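Local structure of D-lactate dehydrogenase (Fermentative) (Pseudomonas aeruginosa, 6ABJ) at residues 66-71 / 278-283; 114-119 / 321-326; 174-179 / 195-200; 209-214 / 233-238; 269-274 / 298-303. The protein catalyses the NAD-dependent interconversion of D-lactate and pyruvate, and works as an allosteric tetramer. All coordinates share one frame; numbering follows the deposited sequence.

Contact 1 (66-71 / 278-283)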
# COMPACT_ATOMS: atom_id res chain seq x y z
N ALA B 66 -21.22 21.42 -15.47
CA ALA B 66 -20.33 21.51 -14.31
C ALA B 66 -20.60 20.39 -13.33
O ALA B 66 -21.69 19.84 -13.27
CB ALA B 66 -20.51 22.83 -13.57
N PHE B 67 -19.58 20.07 -12.54
CA PHE B 67 -19.73 19.11 -11.51
C PHE B 67 -19.60 19.86 -10.22
O PHE B 67 -19.32 21.06 -10.22
CB PHE B 67 -18.61 18.01 -11.66
CG PHE B 67 -18.86 16.79 -10.83
CD1 PHE B 67 -20.12 16.22 -10.75
CD2 PHE B 67 -17.83 16.20 -10.13
CE1 PHE B 67 -20.37 15.12 -9.96
CE2 PHE B 67 -18.07 15.08 -9.33
CZ PHE B 67 -19.33 14.51 -9.27
N VAL B 68 -19.73 19.17 -9.10
CA VAL B 68 -19.79 19.86 -7.79
C VAL B 68 -18.50 20.57 -7.30
O VAL B 68 -18.53 21.38 -6.37
CB VAL B 68 -20.26 18.91 -6.66
CG1 VAL B 68 -21.63 18.36 -6.96
CG2 VAL B 68 -19.26 17.78 -6.42
N ASN B 69 -17.40 20.28 -7.93
CA ASN B 69 -16.13 20.83 -7.51
C ASN B 69 -15.79 22.05 -8.38
O ASN B 69 -14.68 22.64 -8.27
CB ASN B 69 -15.05 19.74 -7.60
CG ASN B 69 -14.97 19.09 -8.97
OD1 ASN B 69 -15.95 19.06 -9.71
ND2 ASN B 69 -13.81 18.58 -9.31
N ASP B 70 -16.68 22.37 -9.30
CA ASP B 70 -16.54 23.58 -10.09
C ASP B 70 -17.05 24.82 -9.32
O ASP B 70 -17.98 24.76 -8.51
CB ASP B 70 -17.30 23.42 -11.41
CG ASP B 70 -16.61 22.47 -12.38
OD1 ASP B 70 -15.38 22.63 -12.61
OD2 ASP B 70 -17.28 21.58 -12.96
N ASP B 71 -16.40 25.94 -9.57
CA ASP B 71 -16.74 27.15 -8.83
C ASP B 71 -17.82 27.95 -9.60
O ASP B 71 -17.53 28.48 -10.66
CB ASP B 71 -15.47 27.99 -8.65
CG ASP B 71 -15.72 29.28 -7.89
OD1 ASP B 71 -16.85 29.54 -7.39
OD2 ASP B 71 -14.74 30.04 -7.81
N GLU B 278 -17.17 18.16 4.28
CA GLU B 278 -16.42 19.11 3.49
C GLU B 278 -16.16 18.68 1.99
O GLU B 278 -15.34 19.32 1.32
CB GLU B 278 -15.11 19.49 4.19
CG GLU B 278 -15.24 19.61 5.70
CD GLU B 278 -16.16 20.75 6.13
OE1 GLU B 278 -16.58 21.54 5.26
OE2 GLU B 278 -16.45 20.85 7.34
N GLU B 279 -16.84 17.65 1.45
CA GLU B 279 -16.37 16.95 0.26
C GLU B 279 -16.14 17.72 -1.06
O GLU B 279 -15.18 17.43 -1.78
CB GLU B 279 -17.23 15.73 -0.02
CG GLU B 279 -18.57 16.02 -0.65
CD GLU B 279 -19.33 14.76 -0.91
OE1 GLU B 279 -19.54 14.00 0.05
OE2 GLU B 279 -19.74 14.54 -2.04
N ALA B 280 -16.99 18.69 -1.43
CA ALA B 280 -16.80 19.35 -2.73
C ALA B 280 -15.43 20.07 -2.83
O ALA B 280 -14.86 20.16 -3.93
CB ALA B 280 -17.98 20.29 -3.01
N ASP B 281 -14.89 20.49 -1.69
CA ASP B 281 -13.53 21.04 -1.62
C ASP B 281 -12.38 20.01 -1.57
O ASP B 281 -11.21 20.39 -1.60
CB ASP B 281 -13.38 21.85 -0.33
CG ASP B 281 -14.06 23.20 -0.41
OD1 ASP B 281 -13.75 23.91 -1.39
OD2 ASP B 281 -14.86 23.54 0.50
N ILE B 282 -12.70 18.72 -1.44
CA ILE B 282 -11.69 17.69 -1.10
C ILE B 282 -11.71 16.59 -2.15
O ILE B 282 -10.69 16.23 -2.68
CB ILE B 282 -11.99 17.00 0.26
CG1 ILE B 282 -12.16 18.01 1.40
CG2 ILE B 282 -10.89 15.97 0.60
CD1 ILE B 282 -10.89 18.65 1.88
N PHE B 283 -12.89 16.04 -2.37
CA PHE B 283 -13.07 14.94 -3.23
C PHE B 283 -12.90 15.27 -4.72
O PHE B 283 -12.80 16.40 -5.12
CB PHE B 283 -14.44 14.35 -3.01
CG PHE B 283 -14.63 13.56 -1.69
CD1 PHE B 283 -13.64 13.40 -0.74
CD2 PHE B 283 -15.85 12.91 -1.49
CE1 PHE B 283 -13.91 12.64 0.42
CE2 PHE B 283 -16.12 12.19 -0.36
CZ PHE B 283 -15.13 12.01 0.57

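Contact 2 (114-119 / 321-326). With ACT (acetate ion), chain D.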
# COMPACT_ATOMS: atom_id res chain seq x y z
N PRO B 114 -31.96 14.95 -10.53
CA PRO B 114 -32.72 14.96 -9.30
C PRO B 114 -32.29 13.89 -8.29
O PRO B 114 -32.43 14.13 -7.11
CB PRO B 114 -34.15 14.70 -9.75
CG PRO B 114 -34.07 14.13 -11.12
CD PRO B 114 -32.71 14.43 -11.67
N ALA B 115 -31.81 12.74 -8.76
CA ALA B 115 -31.49 11.58 -7.88
C ALA B 115 -30.56 10.62 -8.64
O ALA B 115 -30.69 10.49 -9.84
CB ALA B 115 -32.74 10.83 -7.53
N TYR B 116 -29.64 9.94 -7.93
CA TYR B 116 -28.78 8.95 -8.52
C TYR B 116 -29.45 7.60 -8.50
O TYR B 116 -30.35 7.37 -7.70
CB TYR B 116 -27.47 8.89 -7.73
CG TYR B 116 -26.66 10.18 -7.78
CD1 TYR B 116 -26.26 10.71 -8.99
CD2 TYR B 116 -26.32 10.87 -6.61
CE1 TYR B 116 -25.51 11.87 -9.04
CE2 TYR B 116 -25.62 12.06 -6.69
CZ TYR B 116 -25.22 12.54 -7.91
OH TYR B 116 -24.50 13.71 -8.00
N SER B 117 -29.04 6.73 -9.42
CA SER B 117 -29.49 5.34 -9.50
C SER B 117 -29.49 4.64 -8.14
O SER B 117 -28.43 4.51 -7.48
CB SER B 117 -28.53 4.57 -10.41
OG SER B 117 -28.65 3.16 -10.28
N PRO B 118 -30.65 4.13 -7.74
CA PRO B 118 -30.74 3.55 -6.41
C PRO B 118 -30.01 2.23 -6.32
O PRO B 118 -29.44 1.96 -5.28
CB PRO B 118 -32.25 3.38 -6.18
CG PRO B 118 -32.86 3.41 -7.56
CD PRO B 118 -32.00 4.28 -8.37
N HIS B 119 -30.02 1.42 -7.37
CA HIS B 119 -29.22 0.19 -7.31
C HIS B 119 -27.73 0.44 -7.19
O HIS B 119 -27.06 -0.23 -6.40
CB HIS B 119 -29.51 -0.71 -8.49
CG HIS B 119 -30.86 -1.31 -8.43
ND1 HIS B 119 -31.17 -2.34 -7.58
CD2 HIS B 119 -32.01 -0.98 -9.07
CE1 HIS B 119 -32.46 -2.64 -7.71
NE2 HIS B 119 -32.98 -1.83 -8.61
N ALA B 321 -24.65 6.47 -17.17
CA ALA B 321 -25.53 6.62 -18.34
C ALA B 321 -26.82 7.35 -17.97
O ALA B 321 -27.28 8.21 -18.75
CB ALA B 321 -25.83 5.26 -19.00
N ALA B 322 -27.41 7.04 -16.82
CA ALA B 322 -28.60 7.75 -16.36
C ALA B 322 -28.38 9.26 -16.11
O ALA B 322 -29.23 10.11 -16.44
CB ALA B 322 -29.17 7.10 -15.09
N ILE B 323 -27.24 9.58 -15.50
CA ILE B 323 -26.84 10.98 -15.28
C ILE B 323 -26.66 11.71 -16.64
O ILE B 323 -27.07 12.88 -16.82
CB ILE B 323 -25.51 11.03 -14.51
CG1 ILE B 323 -25.74 10.76 -13.00
CG2 ILE B 323 -24.77 12.36 -14.67
CD1 ILE B 323 -24.47 10.31 -12.29
N ALA B 324 -26.02 11.04 -17.58
CA ALA B 324 -25.79 11.67 -18.91
C ALA B 324 -27.09 11.88 -19.67
O ALA B 324 -27.30 12.98 -20.20
CB ALA B 324 -24.84 10.83 -19.72
N ASP B 325 -27.97 10.88 -19.69
CA ASP B 325 -29.28 10.93 -20.35
C ASP B 325 -30.13 12.05 -19.72
O ASP B 325 -30.75 12.86 -20.40
CB ASP B 325 -30.04 9.60 -20.13
CG ASP B 325 -29.46 8.43 -20.90
OD1 ASP B 325 -28.55 8.58 -21.70
OD2 ASP B 325 -29.97 7.32 -20.70
N THR B 326 -30.18 12.07 -18.39
CA THR B 326 -30.91 13.06 -17.67
C THR B 326 -30.37 14.45 -17.99
O THR B 326 -31.16 15.37 -18.30
CB THR B 326 -30.94 12.75 -16.18
OG1 THR B 326 -31.81 11.60 -16.00
CG2 THR B 326 -31.54 13.88 -15.44
C ACT D . -23.16 15.50 -5.41
O ACT D . -23.09 16.23 -4.40
OXT ACT D . -24.25 15.24 -5.97
CH3 ACT D . -21.90 14.91 -5.98

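Contact 3 (174-179 / 195-200)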
# COMPACT_ATOMS: atom_id res chain seq x y z
N THR B 174 -34.16 0.05 -1.51
CA THR B 174 -33.36 -0.82 -2.35
C THR B 174 -32.29 -1.51 -1.50
O THR B 174 -32.06 -2.73 -1.61
CB THR B 174 -32.69 -0.01 -3.48
OG1 THR B 174 -33.69 0.76 -4.18
CG2 THR B 174 -31.95 -0.92 -4.46
N PHE B 175 -31.62 -0.71 -0.67
CA PHE B 175 -30.65 -1.25 0.31
C PHE B 175 -31.32 -2.29 1.21
O PHE B 175 -30.79 -3.40 1.49
CB PHE B 175 -30.09 -0.08 1.10
CG PHE B 175 -29.19 -0.49 2.25
CD1 PHE B 175 -27.91 -0.89 1.98
CD2 PHE B 175 -29.67 -0.57 3.55
CE1 PHE B 175 -27.05 -1.29 3.03
CE2 PHE B 175 -28.83 -1.01 4.61
CZ PHE B 175 -27.51 -1.33 4.33
N ALA B 176 -32.48 -1.94 1.73
CA ALA B 176 -33.17 -2.87 2.64
C ALA B 176 -33.45 -4.21 1.97
O ALA B 176 -33.26 -5.28 2.59
CB ALA B 176 -34.45 -2.24 3.19
N ARG B 177 -33.90 -4.21 0.70
CA ARG B 177 -34.22 -5.45 0.01
C ARG B 177 -32.97 -6.31 -0.17
O ARG B 177 -32.98 -7.55 -0.02
CB ARG B 177 -34.87 -5.16 -1.40
CG ARG B 177 -35.21 -6.41 -2.21
CD ARG B 177 -36.43 -6.23 -3.17
NE ARG B 177 -36.53 -4.85 -3.60
CZ ARG B 177 -37.43 -3.95 -3.18
NH1 ARG B 177 -38.39 -4.27 -2.36
NH2 ARG B 177 -37.34 -2.68 -3.59
N ILE B 178 -31.86 -5.68 -0.52
CA ILE B 178 -30.61 -6.45 -0.65
C ILE B 178 -30.24 -7.06 0.68
O ILE B 178 -29.93 -8.24 0.72
CB ILE B 178 -29.44 -5.58 -1.12
CG1 ILE B 178 -29.71 -5.06 -2.52
CG2 ILE B 178 -28.18 -6.41 -1.17
CD1 ILE B 178 -28.78 -3.94 -2.94
N MET B 179 -30.30 -6.29 1.77
CA MET B 179 -29.84 -6.83 3.05
C MET B 179 -30.80 -7.94 3.57
O MET B 179 -30.34 -8.91 4.22
CB MET B 179 -29.64 -5.75 4.11
CG MET B 179 -28.59 -4.70 3.76
SD MET B 179 -26.97 -5.48 3.41
CE MET B 179 -26.51 -5.99 5.06
N PRO B 195 -45.28 0.48 3.16
CA PRO B 195 -45.59 -0.95 3.30
C PRO B 195 -44.65 -1.84 2.56
O PRO B 195 -44.61 -3.03 2.82
CB PRO B 195 -47.00 -1.07 2.67
CG PRO B 195 -47.06 0.07 1.71
CD PRO B 195 -46.32 1.20 2.39
N ARG B 196 -43.86 -1.27 1.68
CA ARG B 196 -42.93 -2.10 0.97
C ARG B 196 -41.85 -2.65 1.89
O ARG B 196 -41.46 -3.81 1.80
CB ARG B 196 -42.31 -1.33 -0.20
CG ARG B 196 -43.11 -1.45 -1.49
CD ARG B 196 -43.14 -0.13 -2.26
NE ARG B 196 -43.20 1.03 -1.39
CZ ARG B 196 -42.51 2.15 -1.58
NH1 ARG B 196 -41.70 2.25 -2.63
NH2 ARG B 196 -42.62 3.16 -0.74
N ILE B 197 -41.37 -1.79 2.78
CA ILE B 197 -40.35 -2.16 3.81
C ILE B 197 -40.91 -3.27 4.66
O ILE B 197 -40.27 -4.29 4.88
CB ILE B 197 -40.03 -0.96 4.70
CG1 ILE B 197 -39.28 0.11 3.89
CG2 ILE B 197 -39.25 -1.40 5.93
CD1 ILE B 197 -37.83 -0.23 3.58
N GLN B 198 -42.18 -3.10 5.05
CA GLN B 198 -42.92 -4.14 5.75
C GLN B 198 -43.02 -5.45 5.03
O GLN B 198 -42.78 -6.48 5.64
CB GLN B 198 -44.30 -3.60 6.11
CG GLN B 198 -44.13 -2.55 7.18
CD GLN B 198 -45.42 -1.79 7.49
OE1 GLN B 198 -46.08 -1.26 6.61
NE2 GLN B 198 -45.74 -1.69 8.77
N ALA B 199 -43.32 -5.43 3.73
CA ALA B 199 -43.38 -6.67 2.92
C ALA B 199 -42.04 -7.39 2.85
O ALA B 199 -42.02 -8.62 2.72
CB ALA B 199 -43.86 -6.38 1.51
N LEU B 200 -40.93 -6.65 2.90
CA LEU B 200 -39.59 -7.29 2.99
C LEU B 200 -39.34 -7.98 4.30
O LEU B 200 -38.36 -8.67 4.41
CB LEU B 200 -38.44 -6.27 2.86
CG LEU B 200 -38.48 -5.57 1.52
CD1 LEU B 200 -37.55 -4.37 1.46
CD2 LEU B 200 -38.17 -6.60 0.45

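Contact 4 (209-214 / 233-238)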
# COMPACT_ATOMS: atom_id res chain seq x y z
N ALA B 209 -34.41 3.55 19.28
CA ALA B 209 -34.45 2.12 19.43
C ALA B 209 -33.73 1.43 18.26
O ALA B 209 -32.98 0.47 18.49
CB ALA B 209 -35.86 1.68 19.50
N LEU B 210 -33.89 1.95 17.04
CA LEU B 210 -33.09 1.49 15.92
C LEU B 210 -31.59 1.56 16.23
O LEU B 210 -30.85 0.58 15.99
CB LEU B 210 -33.41 2.27 14.66
CG LEU B 210 -32.71 1.80 13.39
CD1 LEU B 210 -33.62 2.14 12.18
CD2 LEU B 210 -31.40 2.49 13.25
N LEU B 211 -31.14 2.67 16.76
CA LEU B 211 -29.75 2.88 17.01
C LEU B 211 -29.26 1.91 18.10
O LEU B 211 -28.17 1.27 18.00
CB LEU B 211 -29.51 4.32 17.34
CG LEU B 211 -29.61 5.34 16.18
CD1 LEU B 211 -29.50 6.76 16.71
CD2 LEU B 211 -28.59 5.15 15.12
N ALA B 212 -30.04 1.76 19.14
CA ALA B 212 -29.61 0.82 20.23
C ALA B 212 -29.64 -0.68 19.79
O ALA B 212 -28.85 -1.46 20.27
CB ALA B 212 -30.49 1.01 21.42
N GLU B 213 -30.45 -1.05 18.81
CA GLU B 213 -30.65 -2.44 18.49
C GLU B 213 -29.83 -2.92 17.32
O GLU B 213 -29.65 -4.13 17.17
CB GLU B 213 -32.14 -2.72 18.20
CG GLU B 213 -33.06 -2.57 19.44
CD GLU B 213 -34.53 -2.75 19.24
OE1 GLU B 213 -34.88 -3.46 18.34
OE2 GLU B 213 -35.34 -2.21 20.08
N SER B 214 -29.36 -2.02 16.48
CA SER B 214 -28.81 -2.41 15.20
C SER B 214 -27.31 -2.81 15.29
O SER B 214 -26.54 -2.13 15.94
CB SER B 214 -28.95 -1.23 14.25
OG SER B 214 -30.28 -1.00 13.90
N ALA B 233 -22.55 13.21 18.60
CA ALA B 233 -21.98 12.43 19.70
C ALA B 233 -23.00 11.66 20.56
O ALA B 233 -22.69 10.60 21.14
CB ALA B 233 -21.16 13.35 20.57
N GLN B 234 -24.21 12.22 20.64
CA GLN B 234 -25.31 11.65 21.40
C GLN B 234 -25.84 10.44 20.68
O GLN B 234 -25.97 9.41 21.22
CB GLN B 234 -26.43 12.70 21.56
CG GLN B 234 -27.87 12.18 21.70
CD GLN B 234 -28.93 13.10 21.09
OE1 GLN B 234 -28.68 14.26 20.82
NE2 GLN B 234 -30.13 12.58 20.87
N ARG B 235 -26.14 10.61 19.42
CA ARG B 235 -26.62 9.50 18.63
C ARG B 235 -25.56 8.38 18.60
O ARG B 235 -25.91 7.20 18.68
CB ARG B 235 -26.97 9.94 17.21
CG ARG B 235 -28.44 10.24 17.03
CD ARG B 235 -28.85 11.40 17.92
NE ARG B 235 -29.83 12.25 17.26
CZ ARG B 235 -31.14 12.07 17.35
NH1 ARG B 235 -31.64 11.08 18.07
NH2 ARG B 235 -31.96 12.90 16.70
N LEU B 236 -24.27 8.72 18.47
CA LEU B 236 -23.21 7.68 18.49
C LEU B 236 -23.22 6.93 19.79
O LEU B 236 -22.99 5.70 19.82
CB LEU B 236 -21.79 8.24 18.26
CG LEU B 236 -21.57 8.71 16.87
CD1 LEU B 236 -20.33 9.55 16.82
CD2 LEU B 236 -21.51 7.52 15.90
N ALA B 237 -23.38 7.64 20.91
CA ALA B 237 -23.40 6.96 22.19
C ALA B 237 -24.69 6.11 22.41
O ALA B 237 -24.70 5.23 23.23
CB ALA B 237 -23.21 7.97 23.32
N THR B 238 -25.75 6.33 21.62
CA THR B 238 -27.00 5.51 21.65
C THR B 238 -26.74 4.11 20.97
O THR B 238 -27.21 3.03 21.41
CB THR B 238 -28.14 6.32 20.93
OG1 THR B 238 -28.23 7.65 21.53
CG2 THR B 238 -29.50 5.64 20.95

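Contact 5 (269-274 / 298-303)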
# COMPACT_ATOMS: atom_id res chain seq x y z
N GLY B 269 -17.51 0.34 16.01
CA GLY B 269 -16.66 -0.73 15.53
C GLY B 269 -16.14 -0.53 14.13
O GLY B 269 -15.07 -1.02 13.81
N TYR B 270 -16.96 0.06 13.28
CA TYR B 270 -16.61 0.19 11.88
C TYR B 270 -17.26 1.42 11.31
O TYR B 270 -18.36 1.80 11.73
CB TYR B 270 -17.14 -1.00 11.06
CG TYR B 270 -16.86 -2.41 11.53
CD1 TYR B 270 -17.61 -2.99 12.55
CD2 TYR B 270 -15.90 -3.19 10.89
CE1 TYR B 270 -17.38 -4.29 12.95
CE2 TYR B 270 -15.66 -4.49 11.29
CZ TYR B 270 -16.40 -5.04 12.32
OH TYR B 270 -16.16 -6.33 12.71
N LEU B 271 -16.61 2.00 10.33
CA LEU B 271 -17.19 3.11 9.56
C LEU B 271 -16.89 3.04 8.08
O LEU B 271 -15.76 2.93 7.65
CB LEU B 271 -16.69 4.43 10.14
CG LEU B 271 -17.18 5.73 9.46
CD1 LEU B 271 -18.61 6.03 9.81
CD2 LEU B 271 -16.26 6.89 9.80
N GLY B 272 -17.97 3.17 7.28
CA GLY B 272 -17.89 3.24 5.84
C GLY B 272 -18.50 4.56 5.39
O GLY B 272 -19.67 4.77 5.64
N LEU B 273 -17.70 5.41 4.76
CA LEU B 273 -18.22 6.67 4.25
C LEU B 273 -18.03 6.74 2.76
O LEU B 273 -16.97 6.43 2.25
CB LEU B 273 -17.45 7.85 4.86
CG LEU B 273 -17.48 8.06 6.35
CD1 LEU B 273 -16.63 9.32 6.64
CD2 LEU B 273 -18.84 8.16 6.97
N ASP B 274 -19.08 7.13 2.06
CA ASP B 274 -18.96 7.57 0.67
C ASP B 274 -19.17 9.09 0.51
O ASP B 274 -18.90 9.63 -0.58
CB ASP B 274 -19.95 6.84 -0.24
CG ASP B 274 -19.66 7.11 -1.71
OD1 ASP B 274 -18.54 6.79 -2.19
OD2 ASP B 274 -20.54 7.66 -2.42
N ALA B 298 -8.32 13.49 8.01
CA ALA B 298 -7.01 12.80 8.05
C ALA B 298 -7.02 11.67 9.13
O ALA B 298 -6.46 10.55 8.94
CB ALA B 298 -5.87 13.76 8.29
N ARG B 299 -7.64 11.97 10.24
CA ARG B 299 -7.67 11.03 11.36
C ARG B 299 -8.59 9.85 11.00
O ARG B 299 -8.23 8.71 11.25
CB ARG B 299 -8.15 11.71 12.64
CG ARG B 299 -8.14 10.79 13.87
CD ARG B 299 -6.74 10.40 14.20
NE ARG B 299 -6.56 10.06 15.62
CZ ARG B 299 -6.18 8.87 16.11
NH1 ARG B 299 -5.99 7.81 15.33
NH2 ARG B 299 -6.03 8.73 17.40
N LEU B 300 -9.73 10.12 10.37
CA LEU B 300 -10.61 9.05 9.95
C LEU B 300 -9.93 8.10 8.99
O LEU B 300 -10.06 6.88 9.14
CB LEU B 300 -11.87 9.61 9.25
CG LEU B 300 -12.82 10.31 10.20
CD1 LEU B 300 -13.91 11.09 9.41
CD2 LEU B 300 -13.46 9.31 11.15
N LEU B 301 -9.22 8.66 8.01
CA LEU B 301 -8.54 7.89 7.02
C LEU B 301 -7.49 6.86 7.58
O LEU B 301 -7.27 5.87 6.94
CB LEU B 301 -7.88 8.74 5.97
CG LEU B 301 -8.93 9.42 5.06
CD1 LEU B 301 -8.27 10.59 4.32
CD2 LEU B 301 -9.60 8.47 4.08
N SER B 302 -6.97 7.12 8.78
CA SER B 302 -5.95 6.33 9.44
C SER B 302 -6.36 5.02 10.07
O SER B 302 -5.56 4.09 10.23
CB SER B 302 -5.38 7.16 10.60
OG SER B 302 -4.59 8.25 10.19
N PHE B 303 -7.62 4.99 10.50
CA PHE B 303 -8.13 3.90 11.31
C PHE B 303 -8.21 2.66 10.42
O PHE B 303 -8.57 2.73 9.24
CB PHE B 303 -9.51 4.19 11.78
CG PHE B 303 -9.55 5.23 12.84
CD1 PHE B 303 -9.02 4.97 14.07
CD2 PHE B 303 -10.11 6.45 12.62
CE1 PHE B 303 -9.09 5.93 15.08
CE2 PHE B 303 -10.22 7.38 13.66
CZ PHE B 303 -9.72 7.13 14.86

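Contact 1 (66-71 / 278-283)
V68 and N69 meet A280 where a loop meets a short 3-10 turn across the cleft between the domains. The side chain of V68 carries the apolar part. Its CB points toward segment 278-283 and splits into two methyls. CG2 lies 4.4 Å from A280 CB, a loose apolar approach. The same methyl sits over the centre of the F67 ring, 4.1 Å above its plane. CG1 lies on the side of a bound acetate, whose nearest atom is about 4 Å from the V68 side chain. The backbones come closest at N69 and A280, with CA atoms 5.0 Å apart. A280 CB rests 3.6 Å from V68 O. That carbonyl oxygen is buried here and has no hydrogen-bond partner in the model. N69 CB is 3.7 Å from A280 O. The loop is shaped by a type I turn from F67 to D70. D70 OD2 ties back to F67 N at 2.8 Å, met on its anti side and almost straight (170°). D70 OD1 is held by S23 and L50 N. Next to A280, E279 bonds to H311, and the F283 ring meets F148 of a second subunit. Segment 66-71 runs from strand 63-66 toward helix 74-82, and segment 278-283 lies between strand 268-273 and helix 295-302 of the NAD-binding domain.

Contact 2 (114-119 / 321-326)
The hydroxyl of Y116, whose ring touches I323, is gripped by two groups. OH donates to the acetate OXT at 2.6 Å and is also hydrogen-bonded to A93 N. The acetate is bonded to G94 N as well and lies at the edge of the tyrosine ring, near its plane. It probably comes from the crystallisation liquor. Such ions often mark pockets, and the Y116 ring that holds this one lies against F314, a residue that binds NADH. I323 CD1 approaches the ring obliquely at 3.8 Å from CE1. CG1 follows behind it, 4.0 Å from CD1 of Y116. The Y116 CG is anti to the carbonyl carbon (chi1 -64°), which swings the CD1-CE1 side of the ring to I323 on helix 317-335. The ring is also stacked on F314. The contact lies at the junction of the two domains, where the chain enters helix 118-134 and where helix 317-335 carries it back, as in other D-isomer specific 2-hydroxyacid dehydrogenases. S117 is the N-cap of helix 118-134, and its OG caps A120 N. CD of the P114 ring meets the CG2 methyl of T326 at 4.0 Å, each reaching toward the other. The T326 hydroxyl turns back on its own helix. T326 OG1 bonds to A322 O at 3.0 Å, tilted 27° from the carbonyl plane. A322 O also accepts T326 N, which comes from the opposite face of that plane.

Contact 3 (174-179 / 195-200)
Segments 174-179 and 195-200 approach most closely with A176 CA 7.3 Å from I197 CA and R177 CA 6.4 Å from L200 CA. Two larger side chains close on the A176 methyl. I197 CD1 comes to 4.0 Å from A176 CB, and L200 CD1 to 4.1 Å from the same atom. L200 carries most of the contact. Its CD1 also lies against the backbone of helix 170-181, 3.7 Å from R177 N. Its CD2 is turned to the arginine side chain and lies 3.7 Å from R177 NH1. The two side chains cross at about a right angle. R177 starts with CG anti to the backbone N (chi1 179°) and then bends at chi3. This bend brings NH1 back beside L200, at an oblique angle to the guanidinium. The aliphatic part of R177 joins in, with CB, CG and CD all about 4.0 Å from CD2 of L200. The charged end is occupied by E173, which forms a salt bridge with R177 NH2. R196 binds the other oxygen of the same carboxylate, so one glutamate lies between the two arginines. This is apolar packing bordered by charged groups, in the Rossmann-type NAD-binding domain. Helix 170-181 is the crossover from strand 162-166 to strand 185-189 and follows the glycine-rich turn, probably a GxGxxG motif. Helix 195-199 leads from strand 185-189 to edge strand 203-204. A176 rests on L186 and I197 on A188, both of strand 185-189.

Contact 4 (209-214 / 233-238)
L211 and A212 pack against R235 and T238 where two neighbouring helices of the Rossmann-type NAD-binding domain meet. Helix 207-213 leads into strand 216-219 and helix 233-238 precedes strand 243-247, two adjacent strands of the parallel sheet. The axes of the short helical segments pass 9.0 Å apart with 51° between their directions. L211 comes first and faces the other helix. Its CB lies 3.8 Å from T238 CG2. Its CD1 lies 3.7 Å from R235 CG, against the aliphatic start of the arginine. With CG2 anti to the backbone N (OG1 at chi1 -53°), T238 presents this methyl to L211, while OG1 bonds to Q234 O one turn earlier. R235 bends at chi2 and chi3, and its NH1 forms a long, weak ion pair with D208. A212 follows. Its CA makes a C-H...O contact with T238 O at 3.5 Å, and here the backbones come closest, with the two CA atoms 5.6 Å apart. E213 faces away from the contact and forms a salt bridge with R203. S214 follows the helix. Its OG bonds back to L210 O at 2.7 Å, tilted 33° from the carbonyl plane on the face opposite to E213 N.

Contact 5 (269-274 / 298-303)
L271 and L273 of strand 268-273 both point toward L300 of helix 295-302. With CG anti to the backbone N (chi1 179°), L271 extends CD2 to L300 CD2, which it meets at 3.9 Å. L273 CD1 lies near the other branch, 4.3 Å from L300 CD1. L300 therefore presents one methyl to each strand residue. The side chains of L271 and L300 cross at a slant. G272 lies between the two strand leucines, which share one face of the sheet. Around this shell, L271 also touches L245 and L259, and L300 touches L263, so helix 256-265 extends the apolar layer. The strand is fixed by backbone bonds of L271 to N305 and V307 of the next strand region. Strand 268-273, helix 295-302 and strand 306-308 form a beta-alpha-beta unit of the NAD-binding domain. At the end of the strand is D274, seen to bind NADH in this protein. Its carboxylate is held by T309 OG1 and by Q312 N and A313 N. At the helix, R299 reaches a third subunit and makes a salt bridge with D295 of that chain. F303 CZ lies against one face of its guanidinium, 3.7 Å above the plane and off-centre. The contact itself is wholly apolar and buried. It rests on dispersion and exclusion of water. Such methyl contacts have little directionality; the backbone bonds of the sheet fix the strand, and the polar groups lie at the margins.

Overall arrangement
The contacts divide between the cleft and the nucleotide-binding domain. Contacts 1 and 2 lie on the cleft, with nearest atoms about 5 Å apart, and the acetate bonded to Y116 also lies about 4 Å from the side chain of V68. Contact 1 joins contact 5 through F283 CE2, 3.8 Å from D274 O. Contact 2 joins contact 3 through H119 ND1, 3.5 Å from T174 CG2. Both links run close to NADH-binding positions. Contact 4 is remote from the annotated sites, about 7 Å from contact 5 and 9 Å from contact 3 at the nearest atoms. Contacts 1 and 3 lie on opposite sides of the chain centre, with centres 33 Å apart.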